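PDB 2OI8: putative regulatory protein SCO4313 from Streptomyces coelicolor, which probably binds DNA as a dimeric transcriptional regulator of the TetR family, with an N-terminal helix-turn-helix domain and a C-terminal regulatory domain. Local coordinates for residues L205-A208 with E209-D212; E66-R69 with D70-S74. All coordinates share one frame; numbering follows the deposited sequence.

Contact 1: L205-A208 with E209-D212; sequences LFEA and ELKD
Glu207 O takes the backbone N-H of Lys211 at 2.9 Å, and the ammonium group of the same lysine folds back to it: Lys211 NZ lies 3.4 Å from Glu207 O, a weak second bond. Bends at chi3 and chi4 (-92° and 83°) turn the lysine tip back over the preceding turn, while its distance from Glu207 OE1, 4.9 Å, is too long for a salt bridge. The same i to i+4 ladder includes Glu209 N to Leu205 O and Asp212 N to Ala208 O, each with an N-H...O angle of 169°.

Leu205 and Glu209 run side by side, Leu205 CD1 resting 4.0 Å from Glu209 CG. The Glu209 carboxylate reaches beyond the helix to the second subunit, where Arg182 forms a salt bridge and Ser178 a hydrogen bond, so this buried charge is answered across the dimer interface.

Helix 202-213 thus lies between helices 89-102 and 170-191 of its own chain and the second subunit, consistent with the four-helix bundle, two helices from each subunit, of TetR-family dimers: Phe206 packs on Leu183 and Leu187 of helix 170-191, Leu210 on Ala93 and His94 of helix 89-102, and Ala208 on His174 of the second subunit.

Contact 2: E66-R69 with D70-S74; sequences ELIR and DAYRS
With CG1 of Ile68 anti to the carbonyl carbon (chi1 -70°), CG2 is left anti to the backbone N; CG of Tyr72 is likewise anti to its carbonyl carbon (chi1 -80°). The two side chains therefore run alongside each other, and Ile68 CG2 meets the ring at Tyr72 CE2, 3.4 Å away. This is an i to i+4 pair on helix 60-84, the long helix that in TetR-family proteins leads from the helix-turn-helix domain into the C-terminal domain. The tyrosine hydroxyl is hydrogen-bonded to Gln194 of the second subunit, while Ile68 also packs on Tyr118.

Arg69 and Arg73 form a second i to i+4 pair. The bends of Arg73 at chi2 and chi3 bring its guanidinium back against the aliphatic part of Arg69, with Arg73 NH1 3.5 Å from Arg69 CG, and place Arg69 O over one face. The two guanidinium planes are 59° apart, and each has an acidic partner: Arg73 NH2 forms a salt bridge with Asp70 OD1 at 3.5 Å, and Arg69 one with Asp123. Glu66 OE2 also lies 3.4 Å from Arg69 NE, well out of the guanidinium plane, an attraction of charges without a directed N-H. Asp70 has a further partner in Lys22 of helix 14-32, on which Leu67 packs as well, tying this part of the helix to the presumed DNA-binding domain.

At the far end Ser74 turns its hydroxyl back along the helix: Ser74 OG donates to Ala71 O at 2.9 Å and is also bonded to Trp99 NE1.

Both contacts are local, each covering a little over two turns of one helix, contact 2 in helix 60-84 and contact 1 in the later helix 202-213; their centres lie 27 Å apart and their nearest atoms about 14 Å. Contact 2 is the more central, its centre about 7 Å from that of the chain, against about 20 Å for the centre of contact 1. Each reaches the second subunit, contact 2 through one residue and contact 1 through four. Helix 89-102 touches both, with Trp99 bonded to Ser74 and Ala93 and His94 packed against Leu210, so it joins them indirectly. Contact 2 additionally adjoins helix 14-32 of the presumed DNA-binding domain, whereas contact 1 belongs to the C-terminal domain.

Contact 1: L205-A208 with E209-D212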
loop_
_atom_site.group_PDB
_atom_site.type_symbol
_atom_site.label_atom_id
_atom_site.label_comp_id
_atom_site.label_asym_id
_atom_site.label_seq_id
_atom_site.Cartn_x
_atom_site.Cartn_y
_atom_site.Cartn_z
ATOM N N LEU A 205 14.610 8.718 -5.562
ATOM C CA LEU A 205 14.446 7.272 -5.329
ATOM C C LEU A 205 13.632 6.598 -6.448
ATOM O O LEU A 205 14.060 5.586 -7.008
ATOM C CB LEU A 205 13.838 6.969 -3.952
ATOM C CG LEU A 205 13.428 5.498 -3.778
ATOM C CD1 LEU A 205 14.590 4.508 -3.942
ATOM C CD2 LEU A 205 12.693 5.259 -2.465
ATOM N N PHE A 206 12.491 7.188 -6.783
ATOM C CA PHE A 206 11.635 6.690 -7.846
ATOM C C PHE A 206 12.394 6.651 -9.165
ATOM O O PHE A 206 12.349 5.632 -9.865
ATOM C CB PHE A 206 10.375 7.567 -7.962
ATOM C CG PHE A 206 9.395 7.102 -9.008
ATOM C CD1 PHE A 206 9.600 7.388 -10.363
ATOM C CD2 PHE A 206 8.253 6.398 -8.641
ATOM C CE1 PHE A 206 8.670 6.966 -11.340
ATOM C CE2 PHE A 206 7.318 5.956 -9.619
ATOM C CZ PHE A 206 7.528 6.249 -10.965
ATOM N N GLU A 207 13.082 7.752 -9.498
ATOM C CA GLU A 207 13.966 7.798 -10.676
ATOM C C GLU A 207 15.027 6.706 -10.672
ATOM O O GLU A 207 15.302 6.108 -11.725
ATOM C CB GLU A 207 14.694 9.147 -10.826
ATOM C CG GLU A 207 13.886 10.275 -11.412
ATOM C CD GLU A 207 13.074 9.857 -12.611
ATOM O OE1 GLU A 207 13.645 9.669 -13.714
ATOM O OE2 GLU A 207 11.848 9.721 -12.438
ATOM N N ALA A 208 15.650 6.492 -9.510
ATOM C CA ALA A 208 16.674 5.469 -9.381
ATOM C C ALA A 208 16.075 4.090 -9.672
ATOM O O ALA A 208 16.603 3.347 -10.502
ATOM C CB ALA A 208 17.305 5.507 -8.016
ATOM N N GLU A 209 14.958 3.766 -9.022
ATOM C CA GLU A 209 14.317 2.464 -9.200
ATOM C C GLU A 209 13.897 2.211 -10.637
ATOM O O GLU A 209 14.022 1.099 -11.131
ATOM C CB GLU A 209 13.128 2.309 -8.255
ATOM C CG GLU A 209 13.538 1.989 -6.834
ATOM C CD GLU A 209 14.198 0.634 -6.723
ATOM O OE1 GLU A 209 13.479 -0.379 -6.725
ATOM O OE2 GLU A 209 15.442 0.564 -6.644
ATOM N N LEU A 210 13.409 3.258 -11.298
ATOM C CA LEU A 210 13.052 3.196 -12.701
ATOM C C LEU A 210 14.293 2.897 -13.532
ATOM O O LEU A 210 14.317 1.942 -14.302
ATOM C CB LEU A 210 12.411 4.516 -13.142
ATOM C CG LEU A 210 12.253 4.827 -14.640
ATOM C CD1 LEU A 210 11.365 3.805 -15.368
ATOM C CD2 LEU A 210 11.695 6.222 -14.800
ATOM N N LYS A 211 15.327 3.711 -13.360
ATOM C CA LYS A 211 16.554 3.567 -14.126
ATOM C C LYS A 211 17.070 2.125 -13.990
ATOM O O LYS A 211 17.221 1.426 -14.985
ATOM C CB LYS A 211 17.592 4.592 -13.656
ATOM C CG LYS A 211 18.204 5.422 -14.771
ATOM C CD LYS A 211 19.283 6.397 -14.265
ATOM C CE LYS A 211 18.709 7.786 -13.923
ATOM N NZ LYS A 211 18.103 7.878 -12.556
ATOM N N ASP A 212 17.287 1.693 -12.747
ATOM C CA ASP A 212 17.722 0.336 -12.363
ATOM C C ASP A 212 16.936 -0.788 -13.048
ATOM O O ASP A 212 17.411 -1.916 -13.196
ATOM C CB ASP A 212 17.534 0.207 -10.849
ATOM C CG ASP A 212 18.466 -0.796 -10.212
ATOM O OD1 ASP A 212 18.421 -1.994 -10.567
ATOM O OD2 ASP A 212 19.217 -0.381 -9.306
#

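Contact 2: E66-R69 with D70-S74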
loop_
_atom_site.group_PDB
_atom_site.type_symbol
_atom_site.label_atom_id
_atom_site.label_comp_id
_atom_site.label_asym_id
_atom_site.label_seq_id
_atom_site.Cartn_x
_atom_site.Cartn_y
_atom_site.Cartn_z
ATOM N N GLU A 66 -18.424 0.440 -8.491
ATOM C CA GLU A 66 -18.323 1.481 -9.534
ATOM C C GLU A 66 -17.153 2.456 -9.330
ATOM O O GLU A 66 -16.514 2.899 -10.305
ATOM C CB GLU A 66 -19.634 2.278 -9.678
ATOM C CG GLU A 66 -20.681 1.665 -10.627
ATOM C CD GLU A 66 -20.058 0.977 -11.857
ATOM O OE1 GLU A 66 -19.470 1.681 -12.712
ATOM O OE2 GLU A 66 -20.150 -0.271 -11.965
ATOM N N LEU A 67 -16.910 2.825 -8.074
ATOM C CA LEU A 67 -15.755 3.651 -7.743
ATOM C C LEU A 67 -14.459 2.893 -8.083
ATOM O O LEU A 67 -13.571 3.447 -8.722
ATOM C CB LEU A 67 -15.790 4.077 -6.274
ATOM C CG LEU A 67 -16.968 4.930 -5.775
ATOM C CD1 LEU A 67 -16.783 5.169 -4.294
ATOM C CD2 LEU A 67 -17.124 6.272 -6.521
ATOM N N ILE A 68 -14.375 1.619 -7.698
ATOM C CA ILE A 68 -13.221 0.776 -8.094
ATOM C C ILE A 68 -13.013 0.704 -9.636
ATOM O O ILE A 68 -11.888 0.893 -10.117
ATOM C CB ILE A 68 -13.239 -0.632 -7.402
ATOM C CG1 ILE A 68 -12.948 -0.487 -5.913
ATOM C CG2 ILE A 68 -12.180 -1.559 -7.974
ATOM C CD1 ILE A 68 -13.296 -1.694 -5.102
ATOM N N ARG A 69 -14.092 0.489 -10.389
ATOM C CA ARG A 69 -14.078 0.454 -11.870
ATOM C C ARG A 69 -13.578 1.776 -12.470
ATOM O O ARG A 69 -12.738 1.777 -13.395
ATOM C CB ARG A 69 -15.489 0.119 -12.401
ATOM C CG ARG A 69 -15.606 -0.220 -13.910
ATOM C CD ARG A 69 -17.013 -0.826 -14.331
ATOM N NE ARG A 69 -17.520 -1.814 -13.360
ATOM C CZ ARG A 69 -18.128 -2.966 -13.657
ATOM N NH1 ARG A 69 -18.312 -3.341 -14.925
ATOM N NH2 ARG A 69 -18.535 -3.768 -12.672
ATOM N N ASP A 70 -14.096 2.885 -11.932
ATOM C CA ASP A 70 -13.722 4.233 -12.342
ATOM C C ASP A 70 -12.257 4.467 -12.088
ATOM O O ASP A 70 -11.580 5.095 -12.899
ATOM C CB ASP A 70 -14.509 5.292 -11.552
ATOM C CG ASP A 70 -15.910 5.526 -12.095
ATOM O OD1 ASP A 70 -16.253 4.998 -13.173
ATOM O OD2 ASP A 70 -16.678 6.263 -11.445
ATOM N N ALA A 71 -11.777 3.963 -10.950
ATOM C CA ALA A 71 -10.375 4.143 -10.554
ATOM C C ALA A 71 -9.444 3.443 -11.552
ATOM O O ALA A 71 -8.531 4.076 -12.097
ATOM C CB ALA A 71 -10.126 3.665 -9.099
ATOM N N TYR A 72 -9.707 2.157 -11.807
ATOM C CA TYR A 72 -8.948 1.368 -12.788
ATOM C C TYR A 72 -8.963 2.009 -14.156
ATOM O O TYR A 72 -7.937 2.020 -14.846
ATOM C CB TYR A 72 -9.489 -0.058 -12.902
ATOM C CG TYR A 72 -9.013 -0.964 -11.795
ATOM C CD1 TYR A 72 -7.651 -1.202 -11.606
ATOM C CD2 TYR A 72 -9.917 -1.593 -10.938
ATOM C CE1 TYR A 72 -7.195 -2.029 -10.590
ATOM C CE2 TYR A 72 -9.472 -2.439 -9.914
ATOM C CZ TYR A 72 -8.103 -2.650 -9.752
ATOM O OH TYR A 72 -7.629 -3.479 -8.752
ATOM N N ARG A 73 -10.114 2.569 -14.529
ATOM C CA ARG A 73 -10.284 3.110 -15.872
ATOM C C ARG A 73 -9.417 4.352 -16.119
ATOM O O ARG A 73 -8.862 4.524 -17.212
ATOM C CB ARG A 73 -11.761 3.357 -16.156
ATOM C CG ARG A 73 -12.066 4.100 -17.457
ATOM C CD ARG A 73 -13.370 3.607 -18.094
ATOM N NE ARG A 73 -14.508 3.646 -17.168
ATOM C CZ ARG A 73 -15.063 2.576 -16.598
ATOM N NH1 ARG A 73 -14.592 1.355 -16.845
ATOM N NH2 ARG A 73 -16.096 2.726 -15.779
ATOM N N SER A 74 -9.283 5.202 -15.107
ATOM C CA SER A 74 -8.421 6.355 -15.239
ATOM C C SER A 74 -6.950 5.961 -15.123
ATOM O O SER A 74 -6.086 6.612 -15.704
ATOM C CB SER A 74 -8.768 7.437 -14.221
ATOM O OG SER A 74 -8.792 6.891 -12.917
#